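Local coordinates for DNA mismatch repair protein MutL (Aquifex aeolicus, PDB 6LZI) that binds ADP and probably hydrolyses ATP through its N-terminal Bergerat-fold (GHKL) ATPase domain, as a DNA mismatch repair endonuclease, at residues I13-D18 against R160-E165; E36-K41 against L46-D51. All coordinates share one frame; numbering follows the deposited sequence.

Contact 1 (I13-D18 against R160-E165)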
ATOM      1  N   ILE A  13      -1.395   8.993  12.268  1.00 33.94           N
ATOM      2  CA  ILE A  13      -2.659   8.295  12.038  1.00 24.62           C
ATOM      3  C   ILE A  13      -3.803   9.300  12.121  1.00 21.25           C
ATOM      4  O   ILE A  13      -4.296   9.608  13.216  1.00 25.11           O
ATOM      5  CB  ILE A  13      -2.889   7.157  13.031  1.00 26.69           C
ATOM      6  CG1 ILE A  13      -1.710   6.177  13.037  1.00 25.78           C
ATOM      7  CG2 ILE A  13      -4.141   6.347  12.579  1.00 24.67           C
ATOM      8  CD1 ILE A  13      -1.455   5.465  11.738  1.00 30.09           C
ATOM      9  N   GLU A  14      -4.311   9.698  10.960  1.00 22.59           N
ATOM     10  CA  GLU A  14      -5.435  10.629  10.870  1.00 27.05           C
ATOM     11  C   GLU A  14      -6.680   9.972  10.314  1.00 29.15           C
ATOM     12  O   GLU A  14      -7.771  10.513  10.487  1.00 29.40           O
ATOM     13  CB  GLU A  14      -5.048  11.810   9.976  1.00 30.38           C
ATOM     14  CG  GLU A  14      -3.784  12.409  10.529  1.00 29.43           C
ATOM     15  CD  GLU A  14      -3.392  13.683   9.830  1.00 36.73           C
ATOM     16  OE1 GLU A  14      -3.175  13.652   8.608  1.00 36.76           O
ATOM     17  OE2 GLU A  14      -3.332  14.706  10.547  1.00 35.43           O
ATOM     18  N   SER A  15      -6.535   8.869   9.598  1.00 25.75           N
ATOM     19  CA  SER A  15      -7.667   8.283   8.890  1.00 25.02           C
ATOM     20  C   SER A  15      -7.325   6.850   8.544  1.00 24.29           C
ATOM     21  O   SER A  15      -6.171   6.420   8.667  1.00 22.66           O
ATOM     22  CB  SER A  15      -8.051   9.089   7.624  1.00 27.47           C
ATOM     23  OG  SER A  15      -7.163   8.951   6.535  1.00 27.28           O
ATOM     24  N   PRO A  16      -8.299   6.083   8.098  1.00 20.68           N
ATOM     25  CA  PRO A  16      -8.029   4.675   7.731  1.00 24.34           C
ATOM     26  C   PRO A  16      -6.906   4.484   6.727  1.00 24.53           C
ATOM     27  O   PRO A  16      -6.165   3.526   6.883  1.00 22.34           O
ATOM     28  CB  PRO A  16      -9.371   4.174   7.159  1.00 27.50           C
ATOM     29  CG  PRO A  16     -10.413   5.063   7.990  1.00 28.05           C
ATOM     30  CD  PRO A  16      -9.745   6.447   8.071  1.00 22.20           C
ATOM     31  N   VAL A  17      -6.735   5.348   5.720  1.00 21.56           N
ATOM     32  CA  VAL A  17      -5.662   5.101   4.760  1.00 23.75           C
ATOM     33  C   VAL A  17      -4.307   5.095   5.456  1.00 18.90           C
ATOM     34  O   VAL A  17      -3.391   4.349   5.056  1.00 22.27           O
ATOM     35  CB  VAL A  17      -5.744   6.141   3.620  1.00 25.55           C
ATOM     36  CG1 VAL A  17      -5.239   7.471   4.061  1.00 22.02           C
ATOM     37  CG2 VAL A  17      -4.953   5.625   2.345  1.00 23.37           C
ATOM     38  N   ASP A  18      -4.157   5.874   6.513  1.00 23.23           N
ATOM     39  CA  ASP A  18      -2.851   5.942   7.168  1.00 23.82           C
ATOM     40  C   ASP A  18      -2.544   4.625   7.854  1.00 23.08           C
ATOM     41  O   ASP A  18      -1.383   4.212   7.957  1.00 21.61           O
ATOM     42  CB  ASP A  18      -2.806   7.048   8.212  1.00 26.99           C
ATOM     43  CG  ASP A  18      -2.992   8.418   7.617  1.00 25.77           C
ATOM     44  OD1 ASP A  18      -2.451   8.686   6.509  1.00 25.13           O
ATOM     45  OD2 ASP A  18      -3.723   9.236   8.233  1.00 28.90           O
ATOM     46  N   ARG A 160     -12.748   5.067   1.048  1.00 27.57           N
ATOM     47  CA  ARG A 160     -12.522   3.879   0.230  1.00 29.67           C
ATOM     48  C   ARG A 160     -11.571   4.180  -0.915  1.00 25.78           C
ATOM     49  O   ARG A 160     -10.590   3.450  -1.151  1.00 27.61           O
ATOM     50  CB  ARG A 160     -13.841   3.394  -0.346  1.00 31.00           C
ATOM     51  CG  ARG A 160     -14.821   2.738   0.645  1.00 44.29           C
ATOM     52  CD  ARG A 160     -16.293   2.808   0.120  1.00 49.62           C
ATOM     53  NE  ARG A 160     -17.228   2.296   1.126  1.00 51.61           N
ATOM     54  CZ  ARG A 160     -18.531   2.552   1.168  1.00 58.12           C
ATOM     55  NH1 ARG A 160     -19.104   3.320   0.241  1.00 63.13           N
ATOM     56  NH2 ARG A 160     -19.262   2.042   2.157  1.00 54.24           N
ATOM     57  N   ARG A 161     -11.808   5.303  -1.601  1.00 28.79           N
ATOM     58  CA  ARG A 161     -11.002   5.598  -2.775  1.00 30.92           C
ATOM     59  C   ARG A 161      -9.555   5.880  -2.383  1.00 30.47           C
ATOM     60  O   ARG A 161      -8.627   5.492  -3.114  1.00 27.68           O
ATOM     61  CB  ARG A 161     -11.653   6.759  -3.563  1.00 33.29           C
ATOM     62  CG  ARG A 161     -12.989   6.414  -4.291  1.00 45.60           C
ATOM     63  CD  ARG A 161     -13.618   7.648  -5.006  1.00 55.89           C
ATOM     64  NE  ARG A 161     -12.808   8.863  -4.824  1.00 60.93           N
ATOM     65  CZ  ARG A 161     -13.147   9.889  -4.043  1.00 62.79           C
ATOM     66  NH1 ARG A 161     -14.298   9.873  -3.384  1.00 65.34           N
ATOM     67  NH2 ARG A 161     -12.340  10.939  -3.930  1.00 61.97           N
ATOM     68  N   LYS A 162      -9.335   6.468  -1.200  1.00 30.43           N
ATOM     69  CA  LYS A 162      -7.966   6.750  -0.780  1.00 29.08           C
ATOM     70  C   LYS A 162      -7.210   5.459  -0.529  1.00 26.43           C
ATOM     71  O   LYS A 162      -6.061   5.343  -0.924  1.00 23.22           O
ATOM     72  CB  LYS A 162      -7.932   7.630   0.467  1.00 32.43           C
ATOM     73  CG  LYS A 162      -8.469   9.023   0.247  1.00 34.31           C
ATOM     74  CD  LYS A 162      -9.051   9.595   1.541  1.00 36.73           C
ATOM     75  CE  LYS A 162      -7.995   9.890   2.605  1.00 36.70           C
ATOM     76  NZ  LYS A 162      -8.579  10.502   3.912  1.00 36.12           N
ATOM     77  N   VAL A 163      -7.889   4.447   0.020  1.00 24.16           N
ATOM     78  CA  VAL A 163      -7.282   3.150   0.264  1.00 22.63           C
ATOM     79  C   VAL A 163      -7.058   2.428  -1.056  1.00 21.87           C
ATOM     80  O   VAL A 163      -6.001   1.822  -1.271  1.00 22.39           O
ATOM     81  CB  VAL A 163      -8.164   2.299   1.218  1.00 21.11           C
ATOM     82  CG1 VAL A 163      -7.680   0.816   1.198  1.00 20.79           C
ATOM     83  CG2 VAL A 163      -8.088   2.828   2.593  1.00 21.59           C
ATOM     84  N   LEU A 164      -7.994   2.571  -1.989  1.00 22.84           N
ATOM     85  CA  LEU A 164      -7.817   1.983  -3.323  1.00 25.81           C
ATOM     86  C   LEU A 164      -6.599   2.560  -4.035  1.00 24.72           C
ATOM     87  O   LEU A 164      -5.755   1.790  -4.546  1.00 24.86           O
ATOM     88  CB  LEU A 164      -9.064   2.178  -4.176  1.00 26.05           C
ATOM     89  CG  LEU A 164      -8.972   1.560  -5.594  1.00 29.50           C
ATOM     90  CD1 LEU A 164      -8.617   0.120  -5.534  1.00 29.90           C
ATOM     91  CD2 LEU A 164     -10.343   1.740  -6.288  1.00 31.28           C
ATOM     92  N   GLU A 165      -6.465   3.911  -4.018  1.00 24.88           N
ATOM     93  CA  GLU A 165      -5.288   4.563  -4.609  1.00 27.21           C
ATOM     94  C   GLU A 165      -3.980   4.153  -3.927  1.00 26.69           C
ATOM     95  O   GLU A 165      -2.966   3.923  -4.596  1.00 25.08           O
ATOM     96  CB  GLU A 165      -5.402   6.098  -4.527  1.00 30.16           C
ATOM     97  CG  GLU A 165      -6.309   6.729  -5.607  1.00 38.84           C
ATOM     98  CD  GLU A 165      -6.003   6.183  -7.003  1.00 46.11           C
ATOM     99  OE1 GLU A 165      -6.883   5.509  -7.606  1.00 47.13           O
ATOM    100  OE2 GLU A 165      -4.855   6.383  -7.471  1.00 47.09           O
TER
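V17 and K162 meet where two helices of the Bergerat ATPase domain pack: the first turn of helix 16-29 lies against the middle of helix 156-173, and V17 and V163 bring their CA atoms within 5.2 Å. K162 reaches back along the start of the first helix. K162 CB touches V17 CB at 4.1 Å. K162 CG and CD swing clear of V17, and the bend at chi3 (69°) then turns the chain and brings K162 CE against V17 CG1 at 3.9 Å. K162 NZ ends beside S15, the N-cap residue of helix 16-29, where it makes a weak hydrogen bond of 3.4 Å to S15 OG. The stronger partner of this ammonium is E159, one turn back on its own helix, whose carboxylate also accepts the backbone N-H of V17; E159 thus ties the lysine and the helix start together.

The two methyls of V17 divide the work. A chi1 of 76° sets V17 CG1 between the backbone N and the carbonyl carbon, facing the aliphatic part of the lysine, and turns V17 CG2 onto the K162 backbone, 3.5 Å from K162 O; the two side chains cross at about a right angle. On the V163 side, V163 CG2 packs 4.0 Å from V17 CA and 4.2 Å from V17 CB.

Contact 2 (E36-K41 against L46-D51). With ADP (adenosine-5'-diphosphate), chain H.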
ATOM      1  N   GLU A  36      -3.089  -9.045   1.667  1.00 19.72           N
ATOM      2  CA  GLU A  36      -4.532  -9.016   1.484  1.00 20.33           C
ATOM      3  C   GLU A  36      -5.049  -7.928   2.395  1.00 20.04           C
ATOM      4  O   GLU A  36      -4.734  -7.945   3.595  1.00 19.77           O
ATOM      5  CB  GLU A  36      -5.120 -10.348   1.912  1.00 24.57           C
ATOM      6  CG  GLU A  36      -6.625 -10.441   1.733  1.00 34.46           C
ATOM      7  CD  GLU A  36      -7.098 -11.821   2.184  1.00 42.37           C
ATOM      8  OE1 GLU A  36      -6.737 -12.797   1.480  1.00 45.34           O
ATOM      9  OE2 GLU A  36      -7.724 -11.927   3.265  1.00 44.67           O
ATOM     10  N   VAL A  37      -5.831  -6.993   1.829  1.00 18.12           N
ATOM     11  CA  VAL A  37      -6.430  -5.926   2.605  1.00 22.74           C
ATOM     12  C   VAL A  37      -7.942  -6.000   2.541  1.00 19.29           C
ATOM     13  O   VAL A  37      -8.530  -6.168   1.460  1.00 21.82           O
ATOM     14  CB  VAL A  37      -5.993  -4.565   2.049  1.00 20.36           C
ATOM     15  CG1 VAL A  37      -6.543  -3.409   2.918  1.00 20.03           C
ATOM     16  CG2 VAL A  37      -4.424  -4.478   1.938  1.00 20.97           C
ATOM     17  N   GLU A  38      -8.590  -5.768   3.684  1.00 24.30           N
ATOM     18  CA  GLU A  38     -10.050  -5.701   3.719  1.00 21.05           C
ATOM     19  C   GLU A  38     -10.426  -4.462   4.498  1.00 19.35           C
ATOM     20  O   GLU A  38      -9.860  -4.191   5.549  1.00 21.01           O
ATOM     21  CB  GLU A  38     -10.656  -6.963   4.359  1.00 27.27           C
ATOM     22  CG  GLU A  38     -12.111  -6.745   4.610  1.00 31.90           C
ATOM     23  CD  GLU A  38     -12.816  -8.002   5.032  1.00 41.47           C
ATOM     24  OE1 GLU A  38     -12.099  -8.920   5.532  1.00 38.01           O
ATOM     25  OE2 GLU A  38     -14.073  -8.053   4.851  1.00 42.01           O
ATOM     26  N   ILE A  39     -11.382  -3.688   3.967  1.00 21.74           N
ATOM     27  CA  ILE A  39     -11.899  -2.588   4.745  1.00 23.76           C
ATOM     28  C   ILE A  39     -13.409  -2.708   4.785  1.00 23.84           C
ATOM     29  O   ILE A  39     -14.042  -3.250   3.852  1.00 23.84           O
ATOM     30  CB  ILE A  39     -11.470  -1.227   4.157  1.00 24.54           C
ATOM     31  CG1 ILE A  39     -11.890  -1.129   2.722  1.00 23.97           C
ATOM     32  CG2 ILE A  39      -9.897  -1.056   4.189  1.00 22.44           C
ATOM     33  CD1 ILE A  39     -11.732   0.299   2.228  1.00 27.79           C
ATOM     34  N   VAL A  40     -13.972  -2.236   5.888  1.00 23.22           N
ATOM     35  CA  VAL A  40     -15.428  -2.188   6.074  1.00 25.84           C
ATOM     36  C   VAL A  40     -15.726  -0.766   6.501  1.00 27.38           C
ATOM     37  O   VAL A  40     -15.093  -0.279   7.439  1.00 27.35           O
ATOM     38  CB  VAL A  40     -15.863  -3.203   7.143  1.00 27.07           C
ATOM     39  CG1 VAL A  40     -17.437  -3.231   7.343  1.00 27.31           C
ATOM     40  CG2 VAL A  40     -15.382  -4.625   6.749  1.00 27.83           C
ATOM     41  N   LYS A  41     -16.715  -0.134   5.851  1.00 34.82           N
ATOM     42  CA  LYS A  41     -17.238   1.214   6.146  1.00 34.52           C
ATOM     43  C   LYS A  41     -16.092   2.177   5.883  1.00 35.30           C
ATOM     44  O   LYS A  41     -15.371   1.980   4.866  1.00 32.63           O
ATOM     45  CB  LYS A  41     -17.803   1.323   7.579  1.00 39.66           C
ATOM     46  CG  LYS A  41     -18.455   2.697   7.929  1.00 50.60           C
ATOM     47  CD  LYS A  41     -19.141   2.748   9.320  1.00 55.14           C
ATOM     48  CE  LYS A  41     -19.238   4.192   9.861  1.00 58.12           C
ATOM     49  NZ  LYS A  41     -20.483   4.519  10.652  1.00 58.68           N
ATOM     50  N   LEU A  46     -13.639  -1.548  10.080  1.00 25.95           N
ATOM     51  CA  LEU A  46     -12.579  -2.545  10.140  1.00 24.12           C
ATOM     52  C   LEU A  46     -11.580  -2.266   9.044  1.00 19.04           C
ATOM     53  O   LEU A  46     -11.944  -2.086   7.872  1.00 21.25           O
ATOM     54  CB  LEU A  46     -13.149  -3.963   9.967  1.00 27.17           C
ATOM     55  CG  LEU A  46     -12.035  -5.011   9.829  1.00 22.71           C
ATOM     56  CD1 LEU A  46     -11.296  -5.359  11.083  1.00 24.99           C
ATOM     57  CD2 LEU A  46     -12.700  -6.211   9.081  1.00 25.54           C
ATOM     58  N   ILE A  47     -10.315  -2.352   9.421  1.00 20.99           N
ATOM     59  CA  ILE A  47      -9.192  -2.484   8.524  1.00 17.86           C
ATOM     60  C   ILE A  47      -8.483  -3.760   8.915  1.00 19.92           C
ATOM     61  O   ILE A  47      -8.082  -3.909  10.094  1.00 21.79           O
ATOM     62  CB  ILE A  47      -8.224  -1.276   8.733  1.00 17.22           C
ATOM     63  CG1 ILE A  47      -8.916   0.044   8.328  1.00 21.37           C
ATOM     64  CG2 ILE A  47      -6.984  -1.390   7.887  1.00 18.72           C
ATOM     65  CD1 ILE A  47      -8.424   1.208   9.163  1.00 22.44           C
ATOM     66  N   ARG A  48      -8.299  -4.671   7.943  1.00 20.96           N
ATOM     67  CA  ARG A  48      -7.607  -5.940   8.148  1.00 17.28           C
ATOM     68  C   ARG A  48      -6.535  -6.083   7.074  1.00 16.10           C
ATOM     69  O   ARG A  48      -6.806  -5.815   5.890  1.00 21.20           O
ATOM     70  CB  ARG A  48      -8.580  -7.129   8.061  1.00 21.93           C
ATOM     71  CG  ARG A  48      -7.838  -8.381   8.316  1.00 25.52           C
ATOM     72  CD  ARG A  48      -8.763  -9.603   8.376  1.00 31.14           C
ATOM     73  NE  ARG A  48      -9.510  -9.730   7.129  1.00 35.14           N
ATOM     74  CZ  ARG A  48      -9.063 -10.355   6.053  1.00 33.06           C
ATOM     75  NH1 ARG A  48      -7.840 -10.921   6.041  1.00 29.66           N
ATOM     76  NH2 ARG A  48      -9.838 -10.400   4.980  1.00 34.23           N
ATOM     77  N   VAL A  49      -5.310  -6.422   7.500  1.00 20.80           N
ATOM     78  CA  VAL A  49      -4.210  -6.675   6.568  1.00 16.17           C
ATOM     79  C   VAL A  49      -3.574  -7.987   6.940  1.00 15.74           C
ATOM     80  O   VAL A  49      -3.083  -8.155   8.058  1.00 17.21           O
ATOM     81  CB  VAL A  49      -3.181  -5.528   6.589  1.00 18.41           C
ATOM     82  CG1 VAL A  49      -1.981  -5.779   5.623  1.00 18.47           C
ATOM     83  CG2 VAL A  49      -3.818  -4.235   6.178  1.00 22.47           C
ATOM     84  N   LYS A  50      -3.527  -8.872   5.976  1.00 19.69           N
ATOM     85  CA  LYS A  50      -3.051 -10.215   6.118  1.00 20.24           C
ATOM     86  C   LYS A  50      -1.875 -10.323   5.168  1.00 18.25           C
ATOM     87  O   LYS A  50      -1.974  -9.900   4.007  1.00 19.40           O
ATOM     88  CB  LYS A  50      -4.098 -11.191   5.716  1.00 19.12           C
ATOM     89  CG  LYS A  50      -3.651 -12.686   5.953  1.00 23.64           C
ATOM     90  CD  LYS A  50      -4.863 -13.469   5.477  1.00 24.76           C
ATOM     91  CE  LYS A  50      -4.686 -14.976   5.692  1.00 31.30           C
ATOM     92  NZ  LYS A  50      -3.709 -15.383   4.668  1.00 35.42           N
ATOM     93  N   ASP A  51      -0.826 -10.973   5.639  1.00 17.21           N
ATOM     94  CA  ASP A  51       0.342 -11.246   4.803  1.00 17.22           C
ATOM     95  C   ASP A  51       0.916 -12.626   5.109  1.00 19.64           C
ATOM     96  O   ASP A  51       0.622 -13.250   6.158  1.00 18.26           O
ATOM     97  CB  ASP A  51       1.427 -10.132   4.995  1.00 19.46           C
ATOM     98  CG  ASP A  51       2.155 -10.199   6.321  1.00 20.97           C
ATOM     99  OD1 ASP A  51       2.707 -11.294   6.704  1.00 23.87           O
ATOM    100  OD2 ASP A  51       2.143  -9.141   7.047  1.00 18.48           O
TER
HETATM  101  PB  ADP H 407       8.620  -0.204  12.447  1.00 32.34           P
HETATM  102  O1B ADP H 407       8.006  -0.968  11.323  1.00 26.41           O
HETATM  103  O2B ADP H 407       9.821  -0.955  13.079  1.00 33.18           O
HETATM  104  O3B ADP H 407       9.023   1.194  12.030  1.00 35.93           O
HETATM  105  PA  ADP H 407       6.056  -0.795  13.583  1.00 29.16           P
HETATM  106  O1A ADP H 407       5.350  -0.316  14.818  1.00 27.95           O
HETATM  107  O2A ADP H 407       5.329  -0.557  12.304  1.00 21.34           O
HETATM  108  O3A ADP H 407       7.537  -0.051  13.610  1.00 31.48           O
HETATM  109  O5' ADP H 407       6.239  -2.399  13.634  1.00 29.56           O
HETATM  110  C5' ADP H 407       7.072  -2.763  14.736  1.00 33.50           C
HETATM  111  C4' ADP H 407       7.784  -4.082  14.455  1.00 34.04           C
HETATM  112  O4' ADP H 407       6.834  -5.117  14.417  1.00 30.90           O
HETATM  113  C3' ADP H 407       8.542  -4.181  13.147  1.00 28.51           C
HETATM  114  O3' ADP H 407       9.914  -3.743  13.346  1.00 33.17           O
HETATM  115  C2' ADP H 407       8.529  -5.673  12.875  1.00 26.31           C
HETATM  116  O2' ADP H 407       9.621  -6.194  13.701  1.00 30.85           O
HETATM  117  C1' ADP H 407       7.236  -6.125  13.510  1.00 24.26           C
HETATM  118  N9  ADP H 407       6.151  -6.253  12.546  1.00 23.12           N
HETATM  119  C8  ADP H 407       5.081  -5.428  12.376  1.00 22.37           C
HETATM  120  N7  ADP H 407       4.261  -5.889  11.394  1.00 20.33           N
HETATM  121  C5  ADP H 407       4.865  -7.016  10.936  1.00 21.65           C
HETATM  122  C6  ADP H 407       4.506  -7.976   9.889  1.00 20.71           C
HETATM  123  N6  ADP H 407       3.384  -7.783   9.143  1.00 22.42           N
HETATM  124  N1  ADP H 407       5.351  -9.025   9.689  1.00 21.97           N
HETATM  125  C2  ADP H 407       6.510  -9.148  10.460  1.00 20.06           C
HETATM  126  N3  ADP H 407       6.879  -8.327  11.440  1.00 22.08           N
HETATM  127  C4  ADP H 407       6.063  -7.269  11.701  1.00 23.93           C
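The beta hairpin of the Bergerat fold, strands 34-40 and 46-51, supplies at its far end the aspartate that reads the adenine of ADP. The strands run antiparallel in strict alternation. E36 with K50, E38 with R48 and V40 with L46 are hydrogen-bonded pairs, whereas V37 with V49 and I39 with I47 are non-hydrogen-bonded pairs. The V40-L46 end is less even: V40 N reaches L46 O at 2.8 Å, but the return bond from L46 N to V40 O stretches to 3.3 Å.

On the face carrying E36, E38 and R48, the arginine stands between two glutamates. Its chain bends at chi3 (58°), which brings the guanidinium over the 36-40 strand, between the two carboxylates, with one acceptor at each of two edges. E38 OE1 takes R48 NE at 3.1 Å and R48 NH2 at 2.8 Å. E36 OE2 takes R48 NH1 at 3.0 Å and R48 NH2 at 3.1 Å. Both oxygens lie in the guanidinium plane, yet each carboxylate is turned almost perpendicular to it, 85° for E36, so a single oxygen of each glutamate receives two N-H groups. R48 NH1 also bridges to E136 of the adjoining strand 134-140.

The other face is apolar: V37, I39, I47 and V49 point there, with I47 and V49 packing on helix 16-29.

D51 OD2 accepts the adenine amino group N6 of ADP at 2.8 Å and is also bonded to S27, while G53 N holds OD1. Fixed at both oxygens, the carboxylate presents an acceptor to the exocyclic amine, consistent with a preference for adenine.

Contact 2 comes between the two segments of contact 1 along the chain: helix 16-29 leads into strands 34-40 and 46-51, and helix 156-173 arrives more than a hundred residues later. Their centres are 11 Å apart, and both helices lie on the apolar face of the eight-stranded mixed sheet in which the hairpin strands are neighbours. The layers touch directly, P16 CB lying 3.7 Å from I47 CD1 and V163 CG1 4.2 Å from I39 CG2. Helix 16-29 also carries N26 and S27 of the ADP pocket, which D51 of the hairpin joins, so the pocket draws nucleotide-binding residues from both of these packed elements.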